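Local coordinates for bartonella effector protein (Bep) substrate of VirB T4SS (Bartonella sp. AR 15-3, PDB 4M16) that probably transfers AMP from ATP onto tyrosine or threonine residues of target proteins, a reaction of the Fic domain that this N-terminal fragment contains, at residues N40-K43 / V44-L48; Y64-K67 / R68-S72; E141-K144 / L145-L149; H153-R156 / A157-A161; A203-A206 / M207-F211. All coordinates share one frame; numbering follows the deposited sequence. Where two conformers were deposited one is given.

Contact 1, on helix 30-48, is a surface contact with a polar side-chain pair. Contact 2, on helix 59-70, is partly buried and touches contact 1 through Ile45 and Leu69. It mixes a tyrosine-arginine pair with a buried pair of aromatic rings. Its His66 bonds to Ala157 O and stacks on Phe155, joining it to contact 4. Contact 4 lies nearest the centre of the chain. It is the loop leading into helix 159-174, and polar bonds fix its shape. Contacts 3 and 5 pack against each other on the far side of the centre from contact 2. In each, a serine hydroxyl bonds back to a carbonyl four residues earlier. Contact 3 also meets contact 4 where Leu149 touches Pro154.

Contact 1 (N40-K43 / V44-L48); sequences NAKK and VINSL
Lys42 and Asn46 face each other one turn apart on helix 30-48, an i to i+4 side-chain pair on its outer surface. The Lys42 chain leaves CB with CG anti to the backbone N (chi1 -176°), on the side of its carbonyl carbon. That start sends it outward from the helix; the bend at chi2 then turns CD toward the next turn. CD comes within 4.0 Å of Asn46 OD1. CE is at 3.9 Å from the same Asn46 OD1. A second bend, at chi4, then brings the amine in. Lys42 NZ gives a 2.8 Å hydrogen bond to Asn46 OD1, in the plane of the amide and on a lone pair. The two chains meet at a slant rather than running alongside.

Asn46 CB rests on the backbone, at 3.3 Å from Lys43 O. Behind the pair run the helix bonds, such as Ile45 N to Ala41 O. Ile45 CG1 lies 3.1 Å from that same Ala41 O. Ala41 and Ile45 both touch Leu69 of helix 59-70, whereas Lys42 and Asn46 are exposed. Ser47 OG bonds to Glu51, and Asn40 OD1 to Arg36. A water completes a small ring beyond the pair: it accepts from Lys42 NZ at 2.8 Å and from Asn46 ND2 at 3.1 Å.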
loop_
_atom_site.group_PDB
_atom_site.type_symbol
_atom_site.label_atom_id
_atom_site.label_comp_id
_atom_site.label_asym_id
_atom_site.label_seq_id
_atom_site.Cartn_x
_atom_site.Cartn_y
_atom_site.Cartn_z
ATOM N N ASN A 40 1.601 13.160 10.010
ATOM C CA ASN A 40 0.270 12.703 10.413
ATOM C C ASN A 40 0.190 11.154 10.446
ATOM O O ASN A 40 -0.276 10.576 11.412
ATOM C CB ASN A 40 -0.790 13.245 9.479
ATOM C CG ASN A 40 -1.080 14.729 9.657
ATOM O OD1 ASN A 40 -0.511 15.415 10.494
ATOM N ND2 ASN A 40 -2.113 15.183 8.960
ATOM N N ALA A 41 0.588 10.511 9.350
ATOM C CA ALA A 41 0.573 9.055 9.215
ATOM C C ALA A 41 1.383 8.296 10.310
ATOM O O ALA A 41 0.953 7.232 10.781
ATOM C CB ALA A 41 1.048 8.646 7.851
ATOM N N LYS A 42 2.563 8.779 10.657
ATOM C CA LYS A 42 3.338 8.176 11.729
ATOM C C LYS A 42 2.630 8.259 13.087
ATOM O O LYS A 42 2.609 7.292 13.853
ATOM C CB LYS A 42 4.707 8.837 11.827
ATOM C CG LYS A 42 5.635 8.220 12.857
ATOM C CD LYS A 42 5.846 6.732 12.590
ATOM C CE LYS A 42 6.997 6.115 13.359
ATOM N NZ LYS A 42 6.671 6.274 14.795
ATOM N N LYS A 43 2.081 9.413 13.397
ATOM C CA LYS A 43 1.278 9.534 14.588
ATOM C C LYS A 43 0.207 8.439 14.643
ATOM O O LYS A 43 0.015 7.827 15.712
ATOM C CB LYS A 43 0.668 10.945 14.698
ATOM C CG LYS A 43 1.698 11.959 15.139
ATOM C CD LYS A 43 1.122 13.382 15.185
ATOM C CE LYS A 43 2.087 14.398 15.778
ATOM N NZ LYS A 43 2.135 15.634 14.944
ATOM N N VAL A 44 -0.455 8.181 13.498
ATOM C CA VAL A 44 -1.544 7.192 13.432
ATOM C C VAL A 44 -0.986 5.782 13.578
ATOM O O VAL A 44 -1.559 4.960 14.302
ATOM C CB VAL A 44 -2.363 7.329 12.142
ATOM C CG1 VAL A 44 -3.248 6.127 11.923
ATOM C CG2 VAL A 44 -3.185 8.591 12.164
ATOM N N ILE A 45 0.141 5.513 12.909
ATOM C CA ILE A 45 0.832 4.203 13.019
ATOM C C ILE A 45 1.101 3.918 14.500
ATOM O O ILE A 45 0.857 2.818 14.963
ATOM C CB ILE A 45 2.156 4.167 12.229
ATOM C CG1 ILE A 45 1.885 4.324 10.747
ATOM C CG2 ILE A 45 2.996 2.920 12.568
ATOM C CD1 ILE A 45 1.153 3.195 10.131
ATOM N N ASN A 46 1.537 4.938 15.228
ATOM C CA ASN A 46 1.741 4.820 16.655
ATOM C C ASN A 46 0.512 4.401 17.444
ATOM O O ASN A 46 0.622 3.505 18.281
ATOM C CB ASN A 46 2.313 6.098 17.250
ATOM C CG ASN A 46 3.703 6.401 16.744
ATOM O OD1 ASN A 46 4.339 5.551 16.133
ATOM N ND2 ASN A 46 4.159 7.620 16.958
ATOM N N SER A 47 -0.635 5.001 17.153
ATOM C CA SER A 47 -1.920 4.666 17.831
ATOM C C SER A 47 -2.264 3.193 17.567
ATOM O O SER A 47 -2.627 2.429 18.502
ATOM C CB SER A 47 -3.034 5.566 17.328
ATOM O OG SER A 47 -4.283 5.194 17.875
ATOM N N LEU A 48 -2.110 2.789 16.306
ATOM C CA LEU A 48 -2.499 1.444 15.869
ATOM C C LEU A 48 -1.776 0.347 16.636
ATOM O O LEU A 48 -2.229 -0.822 16.649
ATOM C CB LEU A 48 -2.308 1.297 14.356
ATOM C CG LEU A 48 -3.185 2.154 13.451
ATOM C CD1 LEU A 48 -2.686 2.264 12.040
ATOM C CD2 LEU A 48 -4.604 1.629 13.400
HETATM O O HOH W 1 6.878 8.791 16.088
#

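Contact 2 (Y64-K67 / R68-S72); sequences YLHK and RLFGS
Tyr64 and Arg68 lie side by side on successive turns and point the same way. Their polar contact is a hydrogen bond, Arg68 NH1 to Tyr64 OH, 2.9 Å. The hydroxyl sits at the edge of the guanidinium, within its plane, but the hydrogen bond is bent, with an N-H...O angle of 135°. Arg68 NH1 has a second partner, a salt bridge to Glu51. Bends at chi2 and chi3 of Arg68 bring the guanidinium to the hydroxyl.

The CH-pi contact is made earlier in the chain. Arg68 CG, beside the backbone N, stands over one face of the Tyr64 ring, 4.1 Å from its centroid, while ring and guanidinium planes are nearly perpendicular.

These residues lie on helix 59-70, inside the Fic/DOC family region. Its other side, with Leu65 and Leu69, packs on Val162 of helix 159-174.

The aromatic contact is on the buried side. Phe70 CD2 sits above one face of the His66 ring, off toward its rim, 3.6 Å from His66 NE2. The rings meet obliquely, with planes at 45°. His66 is fixed by two bonds: NE2 to Ala157 O and ND1 with Gly78 N. Among the backbone bonds, Gly71 N to Lys67 O is weak.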
loop_
_atom_site.group_PDB
_atom_site.type_symbol
_atom_site.label_atom_id
_atom_site.label_comp_id
_atom_site.label_asym_id
_atom_site.label_seq_id
_atom_site.Cartn_x
_atom_site.Cartn_y
_atom_site.Cartn_z
ATOM N N TYR A 64 -10.178 1.135 5.660
ATOM C CA TYR A 64 -10.247 1.654 7.003
ATOM C C TYR A 64 -8.879 2.255 7.391
ATOM O O TYR A 64 -8.809 3.369 7.892
ATOM C CB TYR A 64 -10.668 0.543 8.003
ATOM C CG TYR A 64 -10.358 0.879 9.422
ATOM C CD1 TYR A 64 -11.259 1.621 10.200
ATOM C CD2 TYR A 64 -9.202 0.408 10.028
ATOM C CE1 TYR A 64 -10.997 1.904 11.531
ATOM C CE2 TYR A 64 -8.921 0.694 11.360
ATOM C CZ TYR A 64 -9.815 1.437 12.108
ATOM O OH TYR A 64 -9.541 1.743 13.419
ATOM N N LEU A 65 -7.815 1.470 7.199
ATOM C CA LEU A 65 -6.461 1.927 7.505
ATOM C C LEU A 65 -6.044 3.172 6.685
ATOM O O LEU A 65 -5.423 4.078 7.220
ATOM C CB LEU A 65 -5.432 0.798 7.315
ATOM C CG LEU A 65 -5.401 -0.368 8.277
ATOM C CD1 LEU A 65 -4.429 -1.459 7.800
ATOM C CD2 LEU A 65 -5.079 0.080 9.673
ATOM N N HIS A 66 -6.370 3.196 5.398
ATOM C CA HIS A 66 -6.040 4.356 4.579
ATOM C C HIS A 66 -6.744 5.617 5.076
ATOM O O HIS A 66 -6.134 6.690 5.118
ATOM C CB HIS A 66 -6.409 4.071 3.117
ATOM C CG HIS A 66 -5.865 5.066 2.166
ATOM N ND1 HIS A 66 -6.567 6.177 1.780
ATOM C CD2 HIS A 66 -4.689 5.115 1.505
ATOM C CE1 HIS A 66 -5.858 6.853 0.901
ATOM N NE2 HIS A 66 -4.715 6.238 0.731
ATOM N N LYS A 67 -8.028 5.475 5.443
ATOM C CA LYS A 67 -8.818 6.566 6.048
ATOM C C LYS A 67 -8.161 7.045 7.352
ATOM O O LYS A 67 -8.036 8.260 7.595
ATOM C CB LYS A 67 -10.278 6.128 6.266
ATOM C CG LYS A 67 -11.138 7.008 7.165
ATOM C CD LYS A 67 -11.592 8.262 6.493
ATOM C CE LYS A 67 -12.568 9.056 7.370
ATOM N NZ LYS A 67 -13.956 8.534 7.313
ATOM N N ARG A 68 -7.737 6.120 8.207
ATOM C CA ARG A 68 -7.005 6.513 9.418
ATOM C C ARG A 68 -5.724 7.298 9.147
ATOM O O ARG A 68 -5.452 8.337 9.795
ATOM C CB ARG A 68 -6.642 5.277 10.273
ATOM C CG ARG A 68 -7.830 4.588 10.958
ATOM C CD ARG A 68 -8.440 5.432 12.079
ATOM N NE ARG A 68 -7.438 5.730 13.105
ATOM C CZ ARG A 68 -7.022 4.891 14.051
ATOM N NH1 ARG A 68 -7.541 3.677 14.166
ATOM N NH2 ARG A 68 -6.062 5.273 14.880
ATOM N N LEU A 69 -4.943 6.766 8.213
ATOM C CA LEU A 69 -3.617 7.297 7.899
ATOM C C LEU A 69 -3.671 8.672 7.234
ATOM O O LEU A 69 -2.816 9.476 7.492
ATOM C CB LEU A 69 -2.820 6.359 6.989
ATOM C CG LEU A 69 -2.268 5.099 7.662
ATOM C CD1 LEU A 69 -1.823 3.984 6.676
ATOM C CD2 LEU A 69 -1.163 5.462 8.597
ATOM N N PHE A 70 -4.660 8.914 6.388
ATOM C CA PHE A 70 -4.688 10.086 5.497
ATOM C C PHE A 70 -5.966 10.917 5.573
ATOM O O PHE A 70 -6.148 11.839 4.769
ATOM C CB PHE A 70 -4.521 9.603 4.037
ATOM C CG PHE A 70 -3.213 8.945 3.784
ATOM C CD1 PHE A 70 -2.055 9.709 3.778
ATOM C CD2 PHE A 70 -3.108 7.561 3.636
ATOM C CE1 PHE A 70 -0.814 9.139 3.643
ATOM C CE2 PHE A 70 -1.847 6.982 3.461
ATOM C CZ PHE A 70 -0.716 7.758 3.445
ATOM N N GLY A 71 -6.825 10.634 6.530
ATOM C CA GLY A 71 -8.128 11.247 6.620
ATOM C C GLY A 71 -8.041 12.688 7.038
ATOM O O GLY A 71 -8.826 13.531 6.560
ATOM N N SER A 72 -7.036 13.024 7.853
ATOM C CA SER A 72 -6.818 14.439 8.150
ATOM C C SER A 72 -6.401 15.273 6.939
ATOM O O SER A 72 -6.653 16.519 6.899
ATOM C CB SER A 72 -5.801 14.617 9.280
ATOM O OG SER A 72 -6.409 14.211 10.495
#

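Contact 3 (E141-K144 / L145-L149); sequences ETVK and LFSFL
Leu145 lies over the carbonyl of Glu141, one turn back. Its CB is 3.4 Å from Glu141 O, and its CD1 is 3.9 Å from the same Glu141 O. The backbone N of Leu145 is bonded to that oxygen as well. Beyond it, the isobutyl group packs against Phe120 and Leu124 of helix 110-126 and Phe167 of helix 159-174.

Lys144 takes the exposed side. Its chain is extended up to a bend at chi3 (-69°) and runs back toward the start of the helix. There NZ makes a salt bridge of 3.0 Å with Glu141 OE2, met on the syn side but 33° out of the carboxylate plane. Glu140 is a second carboxylate partner of this amine. At its other end, Lys144 O accepts from Phe148 N, and Phe148 CB sits 3.4 Å from Lys144 O.

All of this is on helix 135-152 of the Fic domain, the helix that leads into the loop carrying the Fic signature.

Ser147 adds a bond of its own to the helix pattern. Its OG stands beside its own backbone N (chi1 -61°) and can reach the carbonyl of Val143. Ser147 OG to Val143 O is 3.0 Å, and Ser147 N to Val143 O is 2.9 Å. The two donors approach that oxygen from opposite faces of its plane. The ring of Phe146 lies off this contact and meets Phe167 and Phe211 edge-to-face.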
loop_
_atom_site.group_PDB
_atom_site.type_symbol
_atom_site.label_atom_id
_atom_site.label_comp_id
_atom_site.label_asym_id
_atom_site.label_seq_id
_atom_site.Cartn_x
_atom_site.Cartn_y
_atom_site.Cartn_z
ATOM N N GLU A 141 3.423 -17.088 0.939
ATOM C CA GLU A 141 2.082 -16.608 0.638
ATOM C C GLU A 141 1.998 -15.088 0.759
ATOM O O GLU A 141 1.289 -14.450 -0.035
ATOM C CB GLU A 141 1.040 -17.267 1.546
ATOM C CG GLU A 141 0.856 -18.760 1.299
ATOM C CD GLU A 141 0.667 -19.081 -0.182
ATOM O OE1 GLU A 141 -0.251 -18.503 -0.798
ATOM O OE2 GLU A 141 1.467 -19.913 -0.731
ATOM N N THR A 142 2.727 -14.513 1.714
ATOM C CA THR A 142 2.762 -13.050 1.818
ATOM C C THR A 142 3.473 -12.399 0.650
ATOM O O THR A 142 3.032 -11.354 0.179
ATOM C CB THR A 142 3.329 -12.466 3.142
ATOM O OG1 THR A 142 4.617 -12.999 3.449
ATOM C CG2 THR A 142 2.324 -12.678 4.313
ATOM N N VAL A 143 4.548 -12.979 0.166
ATOM C CA VAL A 143 5.224 -12.435 -1.024
ATOM C C VAL A 143 4.265 -12.312 -2.206
ATOM O O VAL A 143 4.151 -11.219 -2.831
ATOM C CB VAL A 143 6.417 -13.308 -1.441
ATOM C CG1 VAL A 143 6.867 -12.964 -2.860
ATOM C CG2 VAL A 143 7.567 -13.179 -0.461
ATOM N N LYS A 144 3.496 -13.379 -2.458
ATOM C CA LYS A 144 2.525 -13.359 -3.558
ATOM C C LYS A 144 1.381 -12.320 -3.358
ATOM O O LYS A 144 1.051 -11.530 -4.274
ATOM C CB LYS A 144 1.941 -14.756 -3.808
ATOM C CG LYS A 144 2.960 -15.710 -4.392
ATOM C CD LYS A 144 2.431 -17.118 -4.677
ATOM C CE LYS A 144 2.139 -17.837 -3.390
ATOM N NZ LYS A 144 2.304 -19.325 -3.503
ATOM N N LEU A 145 0.790 -12.341 -2.160
ATOM C CA LEU A 145 -0.274 -11.418 -1.812
ATOM C C LEU A 145 0.164 -9.963 -1.779
ATOM O O LEU A 145 -0.554 -9.064 -2.267
ATOM C CB LEU A 145 -0.916 -11.834 -0.470
ATOM C CG LEU A 145 -2.041 -12.859 -0.552
ATOM C CD1 LEU A 145 -2.324 -13.318 0.876
ATOM C CD2 LEU A 145 -3.328 -12.318 -1.209
ATOM N N PHE A 146 1.342 -9.725 -1.208
ATOM C CA PHE A 146 1.936 -8.382 -1.228
ATOM C C PHE A 146 2.277 -7.829 -2.633
ATOM O O PHE A 146 1.851 -6.697 -2.960
ATOM C CB PHE A 146 3.143 -8.301 -0.283
ATOM C CG PHE A 146 3.670 -6.895 -0.122
ATOM C CD1 PHE A 146 4.570 -6.386 -1.036
ATOM C CD2 PHE A 146 3.290 -6.117 0.933
ATOM C CE1 PHE A 146 5.025 -5.108 -0.922
ATOM C CE2 PHE A 146 3.744 -4.806 1.054
ATOM C CZ PHE A 146 4.645 -4.314 0.153
ATOM N N SER A 147 2.857 -8.657 -3.490
ATOM C CA SER A 147 3.057 -8.263 -4.894
ATOM C C SER A 147 1.722 -7.963 -5.580
ATOM O O SER A 147 1.618 -7.037 -6.382
ATOM C CB SER A 147 3.756 -9.330 -5.703
ATOM O OG SER A 147 5.037 -9.587 -5.169
ATOM N N PHE A 148 0.702 -8.749 -5.277
ATOM C CA PHE A 148 -0.583 -8.575 -5.924
ATOM C C PHE A 148 -1.176 -7.218 -5.481
ATOM O O PHE A 148 -1.541 -6.402 -6.309
ATOM C CB PHE A 148 -1.518 -9.763 -5.617
ATOM C CG PHE A 148 -2.912 -9.668 -6.255
ATOM C CD1 PHE A 148 -3.119 -9.059 -7.489
ATOM C CD2 PHE A 148 -4.018 -10.288 -5.625
ATOM C CE1 PHE A 148 -4.397 -9.032 -8.073
ATOM C CE2 PHE A 148 -5.283 -10.237 -6.197
ATOM C CZ PHE A 148 -5.464 -9.613 -7.432
ATOM N N LEU A 149 -1.220 -6.957 -4.175
ATOM C CA LEU A 149 -1.761 -5.715 -3.706
ATOM C C LEU A 149 -0.937 -4.511 -4.208
ATOM O O LEU A 149 -1.529 -3.510 -4.595
ATOM C CB LEU A 149 -1.919 -5.707 -2.173
ATOM C CG LEU A 149 -2.515 -4.392 -1.617
ATOM C CD1 LEU A 149 -3.908 -4.188 -2.151
ATOM C CD2 LEU A 149 -2.477 -4.365 -0.094
#

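Contact 4 (H153-R156 / A157-A161); sequences HPFR and AGNEA
Asn159 holds the backbone of Phe155 with both ends of its amide. Phe155 N donates to Asn159 OD1 at 2.9 Å, in the amide plane and on a lone pair. In return Asn159 ND2 donates to Phe155 O at 2.8 Å, with the amide nitrogen above the plane of that carbonyl. CG beside the backbone N of Asn159 (chi1 -67°) directs the amide back over the loop. These two bonds tie the buried amide to the turn. Pro154 CD also touches Asn159 OD1, at 3.3 Å.

The same side chain lies over the His153 ring. Asn159 CB is 3.5 Å from the ring centroid, almost directly above it, a CH-pi contact. The amide continues across the ring and stacks on it, with planes 25° apart. At the ring's edge, and in its plane, His153 NE2 gives a short hydrogen bond of 2.6 Å to Glu160 OE2. The bond is bent, and the nitrogen approaches from above the carboxylate plane.

The loop and first helix turn carry a variant of the Fic signature: HPF and GN are kept, with Ala157 at the usually acidic place and Glu160-Ala161 after Asn159. The loop of this motif forms part of the active site in Fic enzymes. Gly158 takes the N-cap place before the helix, at a positive phi of 85°.

Further out, the ring of His153 is set by a bond from ND1 to Asn150 O and by stacking with Phe107. Arg81 bonds to His153 O. The Phe155 ring stacks on His66. Pro154 rests on Ile113 and Leu117 of helix 110-126.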
loop_
_atom_site.group_PDB
_atom_site.type_symbol
_atom_site.label_atom_id
_atom_site.label_comp_id
_atom_site.label_asym_id
_atom_site.label_seq_id
_atom_site.Cartn_x
_atom_site.Cartn_y
_atom_site.Cartn_z
ATOM N N HIS A 153 -2.594 -1.184 -6.354
ATOM C CA HIS A 153 -2.398 0.213 -6.030
ATOM C C HIS A 153 -3.749 0.908 -6.065
ATOM O O HIS A 153 -3.957 1.830 -6.852
ATOM C CB HIS A 153 -1.403 0.904 -6.983
ATOM C CG HIS A 153 -0.147 1.375 -6.308
ATOM N ND1 HIS A 153 0.669 0.520 -5.595
ATOM C CD2 HIS A 153 0.437 2.586 -6.258
ATOM C CE1 HIS A 153 1.716 1.188 -5.155
ATOM N NE2 HIS A 153 1.571 2.454 -5.513
ATOM N N PRO A 154 -4.678 0.458 -5.209
ATOM C CA PRO A 154 -6.053 0.863 -5.308
ATOM C C PRO A 154 -6.394 2.321 -4.911
ATOM O O PRO A 154 -7.501 2.724 -5.175
ATOM C CB PRO A 154 -6.761 -0.089 -4.337
ATOM C CG PRO A 154 -5.743 -0.415 -3.300
ATOM C CD PRO A 154 -4.466 -0.498 -4.102
ATOM N N PHE A 155 -5.516 3.029 -4.211
ATOM C CA PHE A 155 -5.746 4.451 -3.815
ATOM C C PHE A 155 -5.058 5.473 -4.724
ATOM O O PHE A 155 -4.058 5.160 -5.370
ATOM C CB PHE A 155 -5.303 4.662 -2.344
ATOM C CG PHE A 155 -5.907 3.681 -1.400
ATOM C CD1 PHE A 155 -7.222 3.788 -1.012
ATOM C CD2 PHE A 155 -5.159 2.592 -0.923
ATOM C CE1 PHE A 155 -7.801 2.812 -0.174
ATOM C CE2 PHE A 155 -5.727 1.636 -0.114
ATOM C CZ PHE A 155 -7.043 1.763 0.315
ATOM N N ARG A 156 -5.559 6.729 -4.743
ATOM C CA ARG A 156 -4.868 7.768 -5.474
ATOM C C ARG A 156 -3.410 7.909 -5.051
ATOM O O ARG A 156 -2.534 8.087 -5.886
ATOM C CB ARG A 156 -5.601 9.124 -5.398
ATOM C CG ARG A 156 -4.906 10.248 -6.127
ATOM C CD ARG A 156 -4.685 9.941 -7.575
ATOM N NE ARG A 156 -3.977 11.031 -8.185
ATOM C CZ ARG A 156 -2.668 11.287 -8.063
ATOM N NH1 ARG A 156 -1.835 10.568 -7.282
ATOM N NH2 ARG A 156 -2.180 12.310 -8.674
ATOM N N ALA A 157 -3.151 7.807 -3.769
ATOM C CA ALA A 157 -1.813 7.900 -3.238
ATOM C C ALA A 157 -1.823 7.284 -1.827
ATOM O O ALA A 157 -2.891 6.997 -1.271
ATOM C CB ALA A 157 -1.362 9.361 -3.147
ATOM N N GLY A 158 -0.639 7.048 -1.241
ATOM C CA GLY A 158 -0.600 6.490 0.084
ATOM C C GLY A 158 -0.688 4.966 0.070
ATOM O O GLY A 158 -0.776 4.320 1.126
ATOM N N ASN A 159 -0.585 4.382 -1.098
ATOM C CA ASN A 159 -0.631 2.929 -1.212
ATOM C C ASN A 159 0.412 2.153 -0.468
ATOM O O ASN A 159 0.101 1.126 0.173
ATOM C CB ASN A 159 -0.607 2.496 -2.676
ATOM C CG ASN A 159 -1.881 2.906 -3.433
ATOM O OD1 ASN A 159 -2.876 2.240 -3.345
ATOM N ND2 ASN A 159 -1.802 3.966 -4.225
ATOM N N GLU A 160 1.658 2.569 -0.604
ATOM C CA GLU A 160 2.746 1.860 0.012
ATOM C C GLU A 160 2.622 1.918 1.547
ATOM O O GLU A 160 2.799 0.942 2.217
ATOM C CB GLU A 160 4.076 2.454 -0.475
ATOM C CG GLU A 160 4.321 2.265 -1.984
ATOM C CD GLU A 160 3.766 3.382 -2.912
ATOM O OE1 GLU A 160 3.461 4.458 -2.404
ATOM O OE2 GLU A 160 3.710 3.216 -4.195
ATOM N N ALA A 161 2.317 3.099 2.085
ATOM C CA ALA A 161 2.257 3.265 3.522
ATOM C C ALA A 161 1.170 2.372 4.109
ATOM O O ALA A 161 1.364 1.708 5.116
ATOM C CB ALA A 161 1.976 4.739 3.874
#

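Contact 5 (A203-A206 / M207-F211); sequences AHQA and MKSLF
Ser209 leans back toward Gln205, with its hydroxyl beyond the oxygen of the carbonyl one turn earlier. A chi1 of -36°, turned from the usual -60°, keeps OG near the backbone N and within reach. Ser209 OG donates to Gln205 O at 2.8 Å. Ser209 N reaches the same Gln205 O at 3.2 Å, so one oxygen accepts both. The Gln205 chain starts toward its carbonyl carbon, then bends at chi2. Its amide comes back alongside the serine, with Gln205 NE2 3.3 Å from Ser209 OG.

Lys208 is oriented differently. CB sits on the helix, 3.5 Å from His204 O, and the rest of the chain stands straight out. Lys208 NZ is 5.6 Å from His204 NE2 and makes no contact with it. His204 NE2 is bonded to Glu140 instead.

Met207 goes to the other side of the helix. Bends at chi2 and chi3 fold its thioether away from the segment 203-206 and onto Phe146 and Ser147 of helix 135-152. Ala206, meanwhile, touches Asp194 of helix 185-197. Helix 200-214 packs between helices 135-152 and 185-197, and a serine bonded back to its i-4 carbonyl is a familiar feature of such helices.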
loop_
_atom_site.group_PDB
_atom_site.type_symbol
_atom_site.label_atom_id
_atom_site.label_comp_id
_atom_site.label_asym_id
_atom_site.label_seq_id
_atom_site.Cartn_x
_atom_site.Cartn_y
_atom_site.Cartn_z
ATOM N N ALA A 203 10.946 -12.180 -10.795
ATOM C CA ALA A 203 10.032 -11.238 -10.113
ATOM C C ALA A 203 9.649 -11.694 -8.687
ATOM O O ALA A 203 9.611 -10.888 -7.728
ATOM C CB ALA A 203 8.782 -11.030 -10.968
ATOM N N HIS A 204 9.334 -12.970 -8.534
ATOM C CA HIS A 204 9.034 -13.546 -7.181
ATOM C C HIS A 204 10.265 -13.401 -6.216
ATOM O O HIS A 204 10.153 -13.012 -5.017
ATOM C CB HIS A 204 8.573 -15.003 -7.358
ATOM C CG HIS A 204 8.107 -15.651 -6.105
ATOM N ND1 HIS A 204 6.833 -15.465 -5.581
ATOM C CD2 HIS A 204 8.755 -16.481 -5.255
ATOM C CE1 HIS A 204 6.721 -16.179 -4.478
ATOM N NE2 HIS A 204 7.869 -16.806 -4.261
ATOM N N GLN A 205 11.453 -13.695 -6.739
ATOM C CA GLN A 205 12.683 -13.601 -5.925
ATOM C C GLN A 205 13.020 -12.190 -5.461
ATOM O O GLN A 205 13.610 -11.987 -4.362
ATOM C CB GLN A 205 13.886 -14.207 -6.665
ATOM C CG GLN A 205 15.122 -14.278 -5.813
ATOM C CD GLN A 205 14.896 -15.110 -4.564
ATOM O OE1 GLN A 205 14.518 -16.287 -4.654
ATOM N NE2 GLN A 205 15.121 -14.504 -3.395
ATOM N N ALA A 206 12.704 -11.197 -6.295
ATOM C CA ALA A 206 12.898 -9.812 -5.852
ATOM C C ALA A 206 12.158 -9.548 -4.513
ATOM O O ALA A 206 12.681 -9.040 -3.521
ATOM C CB ALA A 206 12.392 -8.836 -6.919
ATOM N N MET A 207 10.906 -9.923 -4.486
ATOM C CA MET A 207 10.109 -9.655 -3.300
ATOM C C MET A 207 10.413 -10.626 -2.145
ATOM O O MET A 207 10.362 -10.232 -0.967
ATOM C CB MET A 207 8.648 -9.725 -3.743
ATOM C CG MET A 207 7.618 -9.287 -2.718
ATOM S SD MET A 207 7.831 -7.592 -2.232
ATOM C CE MET A 207 7.253 -6.696 -3.674
ATOM N N LYS A 208 10.758 -11.870 -2.452
ATOM C CA LYS A 208 11.108 -12.836 -1.399
ATOM C C LYS A 208 12.319 -12.388 -0.555
ATOM O O LYS A 208 12.311 -12.566 0.665
ATOM C CB LYS A 208 11.402 -14.190 -1.978
ATOM C CG LYS A 208 11.628 -15.265 -0.906
ATOM C CD LYS A 208 11.701 -16.639 -1.532
ATOM C CE LYS A 208 12.067 -17.703 -0.520
ATOM N NZ LYS A 208 12.026 -19.020 -1.167
ATOM N N SER A 209 13.347 -11.819 -1.193
ATOM C CA SER A 209 14.543 -11.331 -0.456
ATOM C C SER A 209 14.140 -10.267 0.530
ATOM O O SER A 209 14.571 -10.292 1.686
ATOM C CB SER A 209 15.611 -10.707 -1.360
ATOM O OG SER A 209 15.659 -11.398 -2.578
ATOM N N LEU A 210 13.271 -9.369 0.085
ATOM C CA LEU A 210 12.755 -8.313 0.995
ATOM C C LEU A 210 12.042 -8.927 2.174
ATOM O O LEU A 210 12.276 -8.553 3.315
ATOM C CB LEU A 210 11.837 -7.342 0.285
ATOM C CG LEU A 210 11.158 -6.292 1.211
ATOM C CD1 LEU A 210 12.205 -5.302 1.725
ATOM C CD2 LEU A 210 10.020 -5.531 0.547
ATOM N N PHE A 211 11.147 -9.873 1.898
ATOM C CA PHE A 211 10.376 -10.506 2.968
ATOM C C PHE A 211 11.246 -11.292 3.963
ATOM O O PHE A 211 10.974 -11.290 5.182
ATOM C CB PHE A 211 9.169 -11.284 2.413
ATOM C CG PHE A 211 7.963 -10.396 2.253
ATOM C CD1 PHE A 211 7.899 -9.472 1.242
ATOM C CD2 PHE A 211 6.981 -10.376 3.208
ATOM C CE1 PHE A 211 6.840 -8.583 1.146
ATOM C CE2 PHE A 211 5.917 -9.506 3.111
ATOM C CZ PHE A 211 5.822 -8.619 2.069
#